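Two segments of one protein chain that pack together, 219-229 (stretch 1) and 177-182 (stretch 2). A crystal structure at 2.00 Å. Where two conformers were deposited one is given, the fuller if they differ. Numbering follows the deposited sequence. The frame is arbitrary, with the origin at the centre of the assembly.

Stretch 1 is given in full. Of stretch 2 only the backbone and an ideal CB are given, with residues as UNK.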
# COMPACT_ATOMS: atom_id res chain seq x y z
N ALA A 219 -19.48 21.07 19.59
CA ALA A 219 -19.55 21.62 20.94
C ALA A 219 -20.76 21.04 21.67
O ALA A 219 -20.67 20.72 22.86
CB ALA A 219 -19.62 23.16 20.94
N ARG A 220 -21.89 20.90 20.97
CA ARG A 220 -23.10 20.32 21.60
C ARG A 220 -22.87 18.88 22.02
O ARG A 220 -23.24 18.49 23.14
CB ARG A 220 -24.34 20.39 20.68
CG ARG A 220 -25.66 19.81 21.32
CD ARG A 220 -26.72 19.49 20.24
NE ARG A 220 -27.88 18.74 20.73
CZ ARG A 220 -28.24 17.52 20.32
NH1 ARG A 220 -27.54 16.92 19.38
NH2 ARG A 220 -29.31 16.93 20.82
N SER A 221 -22.26 18.08 21.15
CA SER A 221 -22.08 16.65 21.47
C SER A 221 -21.00 16.46 22.54
O SER A 221 -21.16 15.63 23.46
CB SER A 221 -21.82 15.79 20.21
OG SER A 221 -20.56 16.04 19.62
N ASN A 222 -19.92 17.25 22.44
CA ASN A 222 -18.90 17.29 23.47
C ASN A 222 -19.53 17.71 24.80
O ASN A 222 -19.19 17.12 25.85
CB ASN A 222 -17.77 18.27 23.14
CG ASN A 222 -16.93 17.87 21.95
OD1 ASN A 222 -16.83 16.69 21.61
ND2 ASN A 222 -16.29 18.87 21.31
N ALA A 223 -20.45 18.68 24.78
CA ALA A 223 -21.06 19.13 26.04
C ALA A 223 -21.98 18.02 26.64
O ALA A 223 -22.06 17.87 27.86
CB ALA A 223 -21.79 20.46 25.86
N ILE A 224 -22.66 17.24 25.78
CA ILE A 224 -23.49 16.12 26.23
C ILE A 224 -22.63 15.11 26.99
O ILE A 224 -23.02 14.62 28.05
CB ILE A 224 -24.27 15.42 25.05
CG1 ILE A 224 -25.37 16.34 24.47
CG2 ILE A 224 -24.86 14.03 25.54
CD1 ILE A 224 -25.85 15.92 23.03
N ALA A 225 -21.44 14.82 26.47
CA ALA A 225 -20.51 13.89 27.09
C ALA A 225 -20.01 14.38 28.44
O ALA A 225 -19.93 13.60 29.38
CB ALA A 225 -19.29 13.59 26.16
N LYS A 226 -19.65 15.67 28.53
CA LYS A 226 -19.14 16.23 29.77
C LYS A 226 -20.19 16.26 30.90
O LYS A 226 -19.87 15.95 32.07
CB LYS A 226 -18.60 17.65 29.55
CG LYS A 226 -17.35 17.71 28.68
CD LYS A 226 -16.88 19.16 28.50
CE LYS A 226 -15.86 19.29 27.37
NZ LYS A 226 -15.51 20.69 27.16
N LYS A 227 -21.41 16.67 30.56
CA LYS A 227 -22.51 16.74 31.52
C LYS A 227 -22.87 15.33 32.00
O LYS A 227 -23.02 15.07 33.20
CB LYS A 227 -23.73 17.42 30.89
CG LYS A 227 -25.07 17.24 31.59
CD LYS A 227 -26.25 17.64 30.63
CE LYS A 227 -27.56 17.03 31.05
NZ LYS A 227 -28.64 17.09 30.01
N GLY A 228 -23.03 14.43 31.05
CA GLY A 228 -23.36 13.04 31.34
C GLY A 228 -22.30 12.42 32.26
O GLY A 228 -22.65 11.77 33.22
N LEU A 229 -21.02 12.67 31.97
CA LEU A 229 -19.91 12.15 32.77
C LEU A 229 -19.92 12.71 34.18
O LEU A 229 -19.84 11.96 35.17
CB LEU A 229 -18.58 12.49 32.13
CG LEU A 229 -17.27 12.03 32.79
CD1 LEU A 229 -17.35 10.50 33.05
CD2 LEU A 229 -16.00 12.45 31.93
N UNK A 177 -29.42 9.30 35.12
CA UNK A 177 -28.58 10.38 35.66
C UNK A 177 -27.75 11.03 34.55
O UNK A 177 -27.56 12.23 34.56
CB UNK A 177 -27.66 9.84 36.76
N UNK A 178 -27.23 10.21 33.62
CA UNK A 178 -26.42 10.73 32.50
C UNK A 178 -27.20 11.82 31.78
O UNK A 178 -26.65 12.87 31.44
CB UNK A 178 -26.04 9.61 31.53
N UNK A 179 -28.49 11.55 31.57
CA UNK A 179 -29.45 12.55 31.09
C UNK A 179 -29.09 13.11 29.71
O UNK A 179 -29.07 14.34 29.47
CB UNK A 179 -29.54 13.70 32.10
N UNK A 180 -28.82 12.20 28.79
CA UNK A 180 -28.55 12.59 27.39
C UNK A 180 -29.88 13.05 26.80
O UNK A 180 -30.95 12.84 27.40
CB UNK A 180 -27.95 11.44 26.58
N UNK A 181 -29.83 13.71 25.65
CA UNK A 181 -31.11 14.18 25.09
C UNK A 181 -32.03 13.04 24.69
O UNK A 181 -33.23 13.23 24.61
CB UNK A 181 -30.86 15.07 23.87
N UNK A 182 -31.48 11.85 24.45
CA UNK A 182 -32.29 10.64 24.28
C UNK A 182 -31.84 9.58 25.28
O UNK A 182 -30.68 9.54 25.68
CB UNK A 182 -32.19 10.11 22.85

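Stretch 1 is a continuous helix, and the partner segment runs past the side of it that carries Arg 220, Ile 224, Lys 227 and Gly 228. Position 177, still helical, points its CA-to-CB bond sideways, and its ideal CB has no atom of stretch 1 within 5.5 Å. Many residues compatible with helical angles would do. The deposited residue is Ala 177, which makes no contact with stretch 1.

At position 178 the backbones come closest: its CA lies 4.0 Å from CA of Gly 228. Gly 228 has no side chain, so a stretch of bare helix backbone lies alongside. The CA-to-CB bond is directed sideways, with the ideal CB 4.4 Å from CA of Gly 228, so a side chain long enough to turn back could lie over that surface. A flat aromatic ring or a long aliphatic chain would suit. The residue is Phe 178, with chi1 in t. Its ring covers the glycine, with CA of Gly 228 3.3 Å from the centroid of the Phe 178 ring and almost on the ring normal, a CH-pi contact over the face. An ideal CB on Gly 228 would stand only 2.2 Å from CZ of Phe 178, a clash. CE1 of Phe 178 also meets CG2 of Ile 224 at 4.2 Å. The backbone adds a CA-H...O contact, CA of Gly 228 to O of Phe 178 at 3.3 Å, and water 1 lies between two carbonyls, 3.1 Å from O of Phe 178 and 2.9 Å from O of Ile 224, and can donate to either.

Position 179 leaves the helix with positive phi (61/50), which favours Gly, Asn or, less strongly, Asp. The amine of Lys 227 is already visible here, its NZ 2.8 Å from the carbonyl O of 179, and the ideal CB is 4.0 Å from CE of Lys 227. A short side chain with an oxygen could join the carbonyl in binding the amine; Asn and Asp satisfy both demands. The residue is Asn 179: NZ of Lys 227 donates to OD1 of Asn 179 as well as to O of Asn 179, each at 2.8 Å, so one ammonium group clasps backbone and side chain together.

Position 180 is extended, its CB directed sideways and 4.2 Å from CG2 of Ile 224. Small or medium apolar residues would fit. Ala 180 supplies a methyl that touches this branch.

Position 181 points toward the helix, its ideal CB 3.9 Å from NH2 of Arg 220 and 5.1 Å from CD1 of Ile 224. Phi of -65° admits proline; other compact apolar residues could pack on Ile 224, and a short polar or acidic side chain could meet the guanidinium. The residue is Pro 181, whose CG packs 3.7 Å from CD1 of Ile 224 and 3.7 Å from NH2 of Arg 220.

Position 182 points sideways with its CB out of reach, so its identity is open; Tyr 182 makes no contact here.

Stretch 2, residues 177-182: AFNAPY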
# COMPACT_ATOMS: atom_id res chain seq x y z
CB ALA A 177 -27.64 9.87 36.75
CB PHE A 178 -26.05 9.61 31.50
CG PHE A 178 -24.97 10.00 30.51
CD1 PHE A 178 -25.28 10.69 29.35
CD2 PHE A 178 -23.63 9.64 30.72
CE1 PHE A 178 -24.28 11.04 28.43
CE2 PHE A 178 -22.64 9.97 29.82
CZ PHE A 178 -22.97 10.68 28.65
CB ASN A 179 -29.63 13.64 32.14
CG ASN A 179 -30.71 14.66 31.78
OD1 ASN A 179 -30.43 15.85 31.73
ND2 ASN A 179 -31.94 14.19 31.52
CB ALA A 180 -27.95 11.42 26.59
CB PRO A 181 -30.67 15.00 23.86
CG PRO A 181 -29.28 15.45 24.19
CD PRO A 181 -28.68 14.28 24.94
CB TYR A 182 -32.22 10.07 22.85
CG TYR A 182 -32.85 10.93 21.81
CD1 TYR A 182 -32.17 12.03 21.31
CD2 TYR A 182 -34.11 10.65 21.31
CE1 TYR A 182 -32.71 12.83 20.36
CE2 TYR A 182 -34.67 11.45 20.34
CZ TYR A 182 -33.97 12.55 19.88
OH TYR A 182 -34.50 13.35 18.92
O HOH W 1 -25.76 14.45 28.95
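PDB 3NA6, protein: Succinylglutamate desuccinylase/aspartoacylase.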